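Local coordinates for FAD:protein FMN transferase (Vibrio cholerae, PDB 6NXJ) that probably transfers the FMN moiety of FAD, with the aid of magnesium, onto a threonine hydroxyl of a target flavoprotein, releasing AMP, at residues D48-Y53 and V151-I156; Q76-V81 and L135-N140. The protein carries 1 engineered substitution. All coordinates share one frame; numbering follows the deposited sequence.

Interaction 1 (D48-Y53 and V151-I156); sequences DQMSTY and VDLSTI. With MG (magnesium ion), chain D; FAD (flavin-adenine dinucleotide), chain C.
The FAD pocket of this ApbE-family transferase is built in part where 48-53, the end of helix 32-50 and the turn after it, meets the loop 151-156 that leads into helix 157-171. Direct contact is modest van der Waals packing: Met50 CG packs on Leu153 CD1 at 3.8 Å, the two side chains crossing obliquely, while methyl CG2 of Thr52 rests near Val151 O and Asp152 OD1. Two waters supply the polar links. One donates to Met50 O and accepts from Leu153 N; the other accepts from Thr52 N and donates to Ser154 OG.

Within the loop, Asp152 OD1 closes an Asx turn. Ser154 N reaches it from above the carboxylate plane, and Ser154 OG, 2.6 Å from Asp152 OD1, meets its syn lone pair. CG of Asp152 stands anti to the backbone N (chi1 177°), which carries the carboxylate out to the adenosine ribose, where FAD O2B donates to Asp152 OD2 over 2.5 Å. Ser154 O accepts from FAD O4', Thr155 OG1 donates to FAD O5B, and Thr155 O and OG1 both bind the magnesium, which FAD O2A also binds, at a site that Asp269 and Thr273 share.

From the opposite segment, the Tyr53 ring lies with one face over the isoalloxazine, FAD N3 standing 3.6 Å above the ring plane over its centre. Its OH donates to FAD O2' at 2.6 Å. Ser51 OG, which accepts from Tyr53 N in an ST turn, also lies beside flavin C6.

The Tyr53 face and its bond to the ribityl O2' thus place the flavin end from 48-53, whereas the two bonds on Asp152 OD1 fix the carboxylate whose other oxygen holds the ribose.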
ATOM      1  N   ASP A  48      16.049  -2.468   1.883  1.00 26.06           N
ATOM      2  CA  ASP A  48      16.985  -2.968   2.923  1.00 28.22           C
ATOM      3  C   ASP A  48      16.401  -2.717   4.324  1.00 27.67           C
ATOM      4  O   ASP A  48      16.779  -3.434   5.270  1.00 27.58           O
ATOM      5  CB  ASP A  48      18.366  -2.349   2.714  1.00 30.46           C
ATOM      6  CG  ASP A  48      19.150  -2.986   1.563  1.00 34.42           C
ATOM      7  OD1 ASP A  48      18.825  -4.180   1.167  1.00 35.99           O
ATOM      8  OD2 ASP A  48      20.118  -2.315   1.078  1.00 37.02           O
ATOM      9  N   GLN A  49      15.459  -1.792   4.465  1.00 26.15           N
ATOM     10  CA  GLN A  49      14.767  -1.596   5.751  1.00 25.56           C
ATOM     11  C   GLN A  49      13.540  -2.508   5.833  1.00 26.76           C
ATOM     12  O   GLN A  49      13.284  -3.042   6.953  1.00 26.16           O
ATOM     13  CB  GLN A  49      14.391  -0.133   5.958  1.00 25.57           C
ATOM     14  CG  GLN A  49      15.604   0.783   6.105  1.00 26.22           C
ATOM     15  CD  GLN A  49      15.266   2.249   5.928  1.00 28.42           C
ATOM     16  OE1 GLN A  49      14.234   2.617   5.364  1.00 30.30           O
ATOM     17  NE2 GLN A  49      16.186   3.118   6.319  1.00 29.25           N
ATOM     18  N   MET A  50      12.757  -2.643   4.753  1.00 26.89           N
ATOM     19  CA  MET A  50      11.351  -3.118   4.906  1.00 26.47           C
ATOM     20  C   MET A  50      10.954  -4.233   3.924  1.00 25.62           C
ATOM     21  O   MET A  50       9.755  -4.646   3.957  1.00 23.95           O
ATOM     22  CB  MET A  50      10.409  -1.913   4.829  1.00 26.99           C
ATOM     23  CG  MET A  50      10.433  -1.125   6.097  1.00 27.46           C
ATOM     24  SD  MET A  50       9.468   0.406   6.031  1.00 31.61           S
ATOM     25  CE  MET A  50      10.752   1.600   5.643  1.00 30.72           C
ATOM     26  N   SER A  51      11.855  -4.764   3.087  1.00 25.05           N
ATOM     27  CA  SER A  51      11.457  -5.888   2.204  1.00 26.10           C
ATOM     28  C   SER A  51      11.381  -7.183   3.021  1.00 25.11           C
ATOM     29  O   SER A  51      12.421  -7.609   3.541  1.00 25.00           O
ATOM     30  CB  SER A  51      12.367  -6.101   1.023  1.00 26.33           C
ATOM     31  OG  SER A  51      12.023  -7.321   0.369  1.00 25.93           O
ATOM     32  N   THR A  52      10.226  -7.846   3.053  1.00 23.60           N
ATOM     33  CA  THR A  52      10.088  -9.230   3.583  1.00 23.42           C
ATOM     34  C   THR A  52      10.841 -10.230   2.692  1.00 23.46           C
ATOM     35  O   THR A  52      11.183 -11.274   3.233  1.00 23.22           O
ATOM     36  CB  THR A  52       8.635  -9.672   3.771  1.00 23.05           C
ATOM     37  OG1 THR A  52       8.051  -9.505   2.488  1.00 24.85           O
ATOM     38  CG2 THR A  52       7.843  -8.861   4.772  1.00 23.83           C
ATOM     39  N   TYR A  53      11.145  -9.936   1.427  1.00 24.20           N
ATOM     40  CA  TYR A  53      11.861 -10.885   0.516  1.00 26.23           C
ATOM     41  C   TYR A  53      13.383 -10.862   0.773  1.00 28.27           C
ATOM     42  O   TYR A  53      14.089 -11.770   0.239  1.00 30.25           O
ATOM     43  CB  TYR A  53      11.554 -10.610  -0.962  1.00 27.37           C
ATOM     44  CG  TYR A  53      10.102 -10.842  -1.294  1.00 29.12           C
ATOM     45  CD1 TYR A  53       9.666 -12.004  -1.935  1.00 30.95           C
ATOM     46  CD2 TYR A  53       9.146  -9.952  -0.829  1.00 28.91           C
ATOM     47  CE1 TYR A  53       8.310 -12.238  -2.149  1.00 31.91           C
ATOM     48  CE2 TYR A  53       7.795 -10.179  -1.030  1.00 31.59           C
ATOM     49  CZ  TYR A  53       7.379 -11.322  -1.677  1.00 31.23           C
ATOM     50  OH  TYR A  53       6.037 -11.497  -1.801  1.00 34.80           O
ATOM     51  N   VAL A 151       5.936  -9.575  10.793  1.00 23.84           N
ATOM     52  CA  VAL A 151       5.323  -8.318  10.300  1.00 25.60           C
ATOM     53  C   VAL A 151       5.569  -8.193   8.801  1.00 24.71           C
ATOM     54  O   VAL A 151       6.704  -8.380   8.359  1.00 23.35           O
ATOM     55  CB  VAL A 151       5.827  -7.109  11.102  1.00 26.42           C
ATOM     56  CG1 VAL A 151       5.484  -5.782  10.434  1.00 26.02           C
ATOM     57  CG2 VAL A 151       5.286  -7.206  12.524  1.00 26.58           C
ATOM     58  N   ASP A 152       4.506  -7.861   8.073  1.00 24.51           N
ATOM     59  CA  ASP A 152       4.509  -7.722   6.589  1.00 25.54           C
ATOM     60  C   ASP A 152       4.083  -6.285   6.301  1.00 24.81           C
ATOM     61  O   ASP A 152       2.993  -5.911   6.784  1.00 22.14           O
ATOM     62  CB  ASP A 152       3.573  -8.756   5.954  1.00 27.85           C
ATOM     63  CG  ASP A 152       3.448  -8.665   4.445  1.00 28.60           C
ATOM     64  OD1 ASP A 152       4.214  -7.899   3.862  1.00 29.82           O
ATOM     65  OD2 ASP A 152       2.536  -9.336   3.880  1.00 29.36           O
ATOM     66  N   LEU A 153       4.974  -5.488   5.691  1.00 25.46           N
ATOM     67  CA  LEU A 153       4.693  -4.068   5.372  1.00 25.71           C
ATOM     68  C   LEU A 153       4.392  -3.864   3.878  1.00 25.84           C
ATOM     69  O   LEU A 153       4.347  -2.655   3.430  1.00 23.55           O
ATOM     70  CB  LEU A 153       5.875  -3.219   5.868  1.00 25.98           C
ATOM     71  CG  LEU A 153       6.061  -3.218   7.389  1.00 26.59           C
ATOM     72  CD1 LEU A 153       7.244  -2.346   7.801  1.00 27.49           C
ATOM     73  CD2 LEU A 153       4.805  -2.722   8.100  1.00 25.26           C
ATOM     74  N   SER A 154       4.127  -4.955   3.152  1.00 24.71           N
ATOM     75  CA  SER A 154       3.864  -4.953   1.695  1.00 26.63           C
ATOM     76  C   SER A 154       2.705  -3.994   1.338  1.00 27.06           C
ATOM     77  O   SER A 154       2.726  -3.432   0.209  1.00 24.95           O
ATOM     78  CB  SER A 154       3.581  -6.352   1.253  1.00 27.17           C
ATOM     79  OG  SER A 154       4.728  -7.150   1.437  1.00 26.15           O
ATOM     80  N   THR A 155       1.753  -3.783   2.262  1.00 26.01           N
ATOM     81  CA  THR A 155       0.529  -2.981   2.023  1.00 25.36           C
ATOM     82  C   THR A 155       0.798  -1.487   2.207  1.00 25.97           C
ATOM     83  O   THR A 155      -0.130  -0.696   1.973  1.00 26.78           O
ATOM     84  CB  THR A 155      -0.624  -3.399   2.935  1.00 26.50           C
ATOM     85  OG1 THR A 155      -1.851  -3.015   2.303  1.00 28.72           O
ATOM     86  CG2 THR A 155      -0.581  -2.791   4.315  1.00 26.30           C
ATOM     87  N   ILE A 156       1.992  -1.079   2.624  1.00 23.86           N
ATOM     88  CA  ILE A 156       2.189   0.324   3.055  1.00 25.45           C
ATOM     89  C   ILE A 156       3.603   0.830   2.731  1.00 25.19           C
ATOM     90  O   ILE A 156       3.723   2.044   2.522  1.00 24.11           O
ATOM     91  CB  ILE A 156       1.769   0.424   4.537  1.00 26.85           C
ATOM     92  CG1 ILE A 156       1.795   1.850   5.057  1.00 29.76           C
ATOM     93  CG2 ILE A 156       2.593  -0.517   5.424  1.00 27.56           C
ATOM     94  CD1 ILE A 156       1.178   2.019   6.458  1.00 31.50           C
TER
HETATM   95 MG    MG D 501      -2.111  -1.256   0.502  1.00 24.16          MG
HETATM   96  PA  FAD C 500      -2.025  -3.826  -1.503  1.00 23.11           P
HETATM   97  O1A FAD C 500      -3.509  -3.985  -1.555  1.00 20.88           O
HETATM   98  O2A FAD C 500      -1.503  -2.444  -1.289  1.00 19.49           O
HETATM   99  O5B FAD C 500      -1.461  -4.748  -0.316  1.00 23.62           O
HETATM  100  C5B FAD C 500      -1.602  -6.158  -0.365  1.00 23.33           C
HETATM  101  C4B FAD C 500      -0.560  -6.825   0.514  1.00 23.01           C
HETATM  102  O4B FAD C 500      -0.770  -6.521   1.918  1.00 23.26           O
HETATM  103  C3B FAD C 500      -0.611  -8.351   0.470  1.00 22.44           C
HETATM  104  O3B FAD C 500       0.144  -8.777  -0.640  1.00 24.64           O
HETATM  105  C2B FAD C 500       0.037  -8.758   1.792  1.00 22.66           C
HETATM  106  O2B FAD C 500       1.451  -8.777   1.668  1.00 22.42           O
HETATM  107  C1B FAD C 500      -0.477  -7.659   2.734  1.00 21.43           C
HETATM  108  N9A FAD C 500      -1.679  -7.918   3.465  1.00 20.85           N
HETATM  109  C8A FAD C 500      -2.743  -8.710   3.104  1.00 21.20           C
HETATM  110  N7A FAD C 500      -3.773  -8.618   3.913  1.00 20.66           N
HETATM  111  C5A FAD C 500      -3.418  -7.640   4.813  1.00 20.35           C
HETATM  112  C6A FAD C 500      -4.121  -7.092   5.893  1.00 20.73           C
HETATM  113  N6A FAD C 500      -5.385  -7.440   6.200  1.00 21.73           N
HETATM  114  N1A FAD C 500      -3.488  -6.121   6.591  1.00 20.64           N
HETATM  115  C2A FAD C 500      -2.226  -5.810   6.232  1.00 20.70           C
HETATM  116  N3A FAD C 500      -1.470  -6.259   5.214  1.00 19.67           N
HETATM  117  C4A FAD C 500      -2.123  -7.214   4.561  1.00 20.85           C
HETATM  118  N1  FAD C 500       7.256  -8.910  -4.311  1.00 28.28           N
HETATM  119  C2  FAD C 500       8.063  -9.835  -4.950  1.00 30.31           C
HETATM  120  O2  FAD C 500       7.591 -10.736  -5.643  1.00 31.55           O
HETATM  121  N3  FAD C 500       9.407  -9.790  -4.863  1.00 29.52           N
HETATM  122  C4  FAD C 500      10.050  -8.842  -4.125  1.00 28.67           C
HETATM  123  O4  FAD C 500      11.268  -8.876  -4.068  1.00 30.28           O
HETATM  124  C4X FAD C 500       9.265  -7.868  -3.433  1.00 27.30           C
HETATM  125  N5  FAD C 500       9.862  -6.952  -2.681  1.00 27.10           N
HETATM  126  C5X FAD C 500       9.048  -6.046  -2.042  1.00 25.79           C
HETATM  127  C6  FAD C 500       9.632  -5.031  -1.269  1.00 25.49           C
HETATM  128  C7  FAD C 500       8.866  -4.105  -0.598  1.00 24.17           C
HETATM  129  C7M FAD C 500       9.521  -3.033   0.220  1.00 25.41           C
HETATM  130  C8  FAD C 500       7.469  -4.131  -0.711  1.00 24.59           C
HETATM  131  C8M FAD C 500       6.630  -3.116   0.023  1.00 24.73           C
HETATM  132  C9  FAD C 500       6.883  -5.101  -1.436  1.00 24.28           C
HETATM  133  C9A FAD C 500       7.642  -6.070  -2.131  1.00 25.56           C
HETATM  134  N10 FAD C 500       7.061  -7.061  -2.904  1.00 27.31           N
HETATM  135  C10 FAD C 500       7.842  -7.977  -3.596  1.00 27.63           C
HETATM  136  C1' FAD C 500       5.602  -7.082  -3.126  1.00 31.00           C
HETATM  137  C2' FAD C 500       4.759  -7.699  -2.030  1.00 32.88           C
HETATM  138  O2' FAD C 500       4.988  -9.114  -1.879  1.00 39.37           O
HETATM  139  C3' FAD C 500       3.291  -7.478  -2.438  1.00 33.14           C
HETATM  140  O3' FAD C 500       3.003  -8.238  -3.588  1.00 35.26           O
HETATM  141  C4' FAD C 500       2.981  -6.044  -2.863  1.00 32.35           C
HETATM  142  O4' FAD C 500       3.413  -5.166  -1.820  1.00 31.76           O
HETATM  143  C5' FAD C 500       1.520  -5.881  -3.246  1.00 31.55           C
HETATM  144  O5' FAD C 500       1.014  -4.552  -2.940  1.00 30.86           O
HETATM  145  P   FAD C 500      -0.259  -3.979  -3.752  1.00 26.71           P
HETATM  146  O1P FAD C 500      -0.308  -4.764  -4.983  1.00 27.12           O
HETATM  147  O2P FAD C 500      -0.089  -2.492  -3.730  1.00 24.65           O
HETATM  148  O3P FAD C 500      -1.447  -4.454  -2.841  1.00 23.87           O
HETATM  149  O   HOH W   1       7.164  -5.445   3.789  1.00 20.73           O
HETATM  150  O   HOH W   2       7.697  -6.953   1.558  1.00 25.14           O

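Interaction 2 (Q76-V81 and L135-N140); sequences QTLTVV and LTIEGN
Leu78 and Val81, one turn apart on helix 75-90, face the edge strand 135-137 and the turn that follows it, and pack on them through van der Waals contacts. Helix and strand segments run at 126° to each other with their axes 10.3 Å apart at closest approach, so the gap is bridged by branched side chains from both sides.

The apolar part is a small cluster. Val81 CG1 touches Leu135 CD2 at 3.8 Å and lies 4.1 Å from Ile137 CG2; the Val81 and Ile137 side chains run antiparallel, flank to flank. Placing CG1 of Val81 anti to the backbone N (chi1 176°) brings this one methyl against both strand residues. Leu78 CD2 comes up to Ile137 CB at 4.0 Å, extending the cluster along the helix. Leu142, on the neighbouring strand 141-144, touches both Val81 and Ile137.

The second group sets aliphatic carbon against polar atoms of the turn. Leu78 CD2 approaches the backbone oxygen Gly139 O to 3.3 Å, a short van der Waals contact, and Leu78 CG lies 3.9 Å from Asn140 OD1, the two side chains crossing at about a right angle. Asn140 finds its hydrogen-bonding partner at the start of the helix instead, where its ND2 is bonded to Thr75 OG1. Gly139 has a positive phi (53°), which lets the backbone turn from the strand toward Asn140.

Chemically, between these segments the helix and the edge strand of a small antiparallel sheet meet by dispersion, with Asn140 ND2 to Thr75 OG1 adding a polar tie at the helix start: the buried Val81-Leu135 end is wholly apolar, and toward the more exposed turn the leucine meets carbonyl oxygens without bonding to them.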
ATOM      1  N   GLN A  76      12.769   5.456   9.650  1.00 28.75           N
ATOM      2  CA  GLN A  76      11.833   5.179   8.522  1.00 28.26           C
ATOM      3  C   GLN A  76      10.977   3.951   8.898  1.00 27.53           C
ATOM      4  O   GLN A  76       9.724   4.034   8.791  1.00 27.83           O
ATOM      5  CB  GLN A  76      12.580   5.013   7.194  1.00 27.71           C
ATOM      6  CG  GLN A  76      13.319   6.276   6.761  1.00 28.79           C
ATOM      7  CD  GLN A  76      14.785   6.235   7.152  1.00 30.42           C
ATOM      8  OE1 GLN A  76      15.137   5.792   8.252  1.00 29.75           O
ATOM      9  NE2 GLN A  76      15.643   6.706   6.254  1.00 31.67           N
ATOM     10  N   THR A  77      11.589   2.830   9.295  1.00 26.74           N
ATOM     11  CA  THR A  77      10.846   1.580   9.619  1.00 25.52           C
ATOM     12  C   THR A  77       9.855   1.894  10.738  1.00 25.88           C
ATOM     13  O   THR A  77       8.672   1.560  10.604  1.00 26.70           O
ATOM     14  CB  THR A  77      11.802   0.431   9.931  1.00 27.70           C
ATOM     15  OG1 THR A  77      12.620   0.191   8.794  1.00 29.05           O
ATOM     16  CG2 THR A  77      11.129  -0.883  10.238  1.00 28.36           C
ATOM     17  N   LEU A  78      10.305   2.576  11.787  1.00 25.83           N
ATOM     18  CA  LEU A  78       9.442   2.952  12.943  1.00 26.21           C
ATOM     19  C   LEU A  78       8.233   3.754  12.462  1.00 25.44           C
ATOM     20  O   LEU A  78       7.120   3.445  12.906  1.00 24.14           O
ATOM     21  CB  LEU A  78      10.274   3.763  13.936  1.00 27.87           C
ATOM     22  CG  LEU A  78       9.613   4.125  15.262  1.00 28.99           C
ATOM     23  CD1 LEU A  78       8.737   5.358  15.152  1.00 30.88           C
ATOM     24  CD2 LEU A  78       8.858   2.979  15.869  1.00 29.61           C
ATOM     25  N   THR A  79       8.442   4.752  11.598  1.00 26.62           N
ATOM     26  CA  THR A  79       7.367   5.614  11.011  1.00 26.68           C
ATOM     27  C   THR A  79       6.314   4.743  10.304  1.00 25.41           C
ATOM     28  O   THR A  79       5.088   4.917  10.555  1.00 23.79           O
ATOM     29  CB  THR A  79       7.965   6.704  10.105  1.00 26.95           C
ATOM     30  OG1 THR A  79       8.980   7.356  10.863  1.00 25.93           O
ATOM     31  CG2 THR A  79       6.934   7.705   9.624  1.00 26.70           C
ATOM     32  N   VAL A  80       6.758   3.768   9.513  1.00 25.82           N
ATOM     33  CA  VAL A  80       5.831   2.920   8.709  1.00 25.40           C
ATOM     34  C   VAL A  80       5.049   2.002   9.657  1.00 26.06           C
ATOM     35  O   VAL A  80       3.811   1.868   9.517  1.00 24.79           O
ATOM     36  CB  VAL A  80       6.598   2.152   7.614  1.00 25.65           C
ATOM     37  CG1 VAL A  80       5.684   1.229   6.865  1.00 25.42           C
ATOM     38  CG2 VAL A  80       7.253   3.124   6.656  1.00 25.74           C
ATOM     39  N   VAL A  81       5.723   1.430  10.645  1.00 24.94           N
ATOM     40  CA  VAL A  81       5.032   0.552  11.623  1.00 24.47           C
ATOM     41  C   VAL A  81       4.062   1.394  12.463  1.00 24.34           C
ATOM     42  O   VAL A  81       2.935   0.952  12.729  1.00 24.31           O
ATOM     43  CB  VAL A  81       6.050  -0.221  12.475  1.00 23.32           C
ATOM     44  CG1 VAL A  81       5.340  -1.036  13.541  1.00 23.28           C
ATOM     45  CG2 VAL A  81       6.919  -1.133  11.603  1.00 23.01           C
ATOM     46  N   LEU A 135       2.340  -6.633  19.050  1.00 28.75           N
ATOM     47  CA  LEU A 135       3.347  -5.631  18.575  1.00 29.34           C
ATOM     48  C   LEU A 135       3.176  -4.315  19.337  1.00 30.92           C
ATOM     49  O   LEU A 135       2.060  -3.766  19.346  1.00 31.33           O
ATOM     50  CB  LEU A 135       3.166  -5.392  17.066  1.00 28.89           C
ATOM     51  CG  LEU A 135       4.187  -4.477  16.383  1.00 29.50           C
ATOM     52  CD1 LEU A 135       5.531  -5.152  16.225  1.00 29.05           C
ATOM     53  CD2 LEU A 135       3.678  -4.091  15.007  1.00 30.32           C
ATOM     54  N   THR A 136       4.285  -3.774  19.837  1.00 32.22           N
ATOM     55  CA  THR A 136       4.358  -2.471  20.561  1.00 31.78           C
ATOM     56  C   THR A 136       5.613  -1.752  20.085  1.00 28.82           C
ATOM     57  O   THR A 136       6.554  -2.402  19.620  1.00 28.29           O
ATOM     58  CB  THR A 136       4.411  -2.662  22.094  1.00 32.50           C
ATOM     59  OG1 THR A 136       5.536  -3.472  22.426  1.00 32.85           O
ATOM     60  CG2 THR A 136       3.183  -3.324  22.679  1.00 33.84           C
ATOM     61  N   ILE A 137       5.653  -0.450  20.230  1.00 30.63           N
ATOM     62  CA  ILE A 137       6.826   0.357  19.799  1.00 31.13           C
ATOM     63  C   ILE A 137       7.229   1.292  20.954  1.00 32.24           C
ATOM     64  O   ILE A 137       6.357   1.691  21.769  1.00 30.98           O
ATOM     65  CB  ILE A 137       6.492   1.127  18.509  1.00 33.44           C
ATOM     66  CG1 ILE A 137       5.314   2.082  18.701  1.00 35.67           C
ATOM     67  CG2 ILE A 137       6.250   0.164  17.357  1.00 33.44           C
ATOM     68  CD1 ILE A 137       5.113   3.054  17.540  1.00 35.98           C
ATOM     69  N   GLU A 138       8.492   1.671  20.992  1.00 31.40           N
ATOM     70  CA  GLU A 138       9.011   2.612  22.013  1.00 33.68           C
ATOM     71  C   GLU A 138      10.260   3.266  21.443  1.00 31.50           C
ATOM     72  O   GLU A 138      11.252   2.535  21.196  1.00 30.56           O
ATOM     73  CB  GLU A 138       9.291   1.829  23.292  1.00 35.77           C
ATOM     74  CG  GLU A 138       9.450   2.728  24.494  1.00 38.93           C
ATOM     75  CD  GLU A 138       9.870   1.986  25.757  1.00 43.13           C
ATOM     76  OE1 GLU A 138      10.215   0.778  25.661  1.00 46.99           O
ATOM     77  OE2 GLU A 138       9.870   2.611  26.826  1.00 45.25           O
ATOM     78  N   GLY A 139      10.216   4.575  21.221  1.00 32.40           N
ATOM     79  CA  GLY A 139      11.272   5.278  20.472  1.00 32.39           C
ATOM     80  C   GLY A 139      11.495   4.596  19.135  1.00 30.75           C
ATOM     81  O   GLY A 139      10.496   4.226  18.510  1.00 32.02           O
ATOM     82  N   ASN A 140      12.742   4.420  18.711  1.00 30.08           N
ATOM     83  CA  ASN A 140      13.093   3.731  17.440  1.00 29.57           C
ATOM     84  C   ASN A 140      13.204   2.227  17.714  1.00 29.31           C
ATOM     85  O   ASN A 140      14.222   1.624  17.296  1.00 30.24           O
ATOM     86  CB  ASN A 140      14.348   4.347  16.812  1.00 29.85           C
ATOM     87  CG  ASN A 140      14.054   5.629  16.049  1.00 32.31           C
ATOM     88  OD1 ASN A 140      12.906   6.073  15.999  1.00 33.12           O
ATOM     89  ND2 ASN A 140      15.058   6.206  15.409  1.00 30.58           N
TER

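How the interactions relate
From the N terminus, helix 32-50 ends in 48-53, the first half of interaction 1. The chain then passes through helix 58-64 into helix 75-90, whose 76-81 opens interaction 2. That contact closes at 135-140, and only afterwards does 151-156 return to 48-53, so the shorter loop is nested inside the longer one. The two contacts, with centres about 13 Å apart, touch through their helices: Met50 SD packs on Val80 CG2 at 3.6 Å, and Gln49 CB lies 3.4 Å from Thr77 OG1. Helix 75-90 therefore stands between the small antiparallel sheet and the segments that line the FAD pocket.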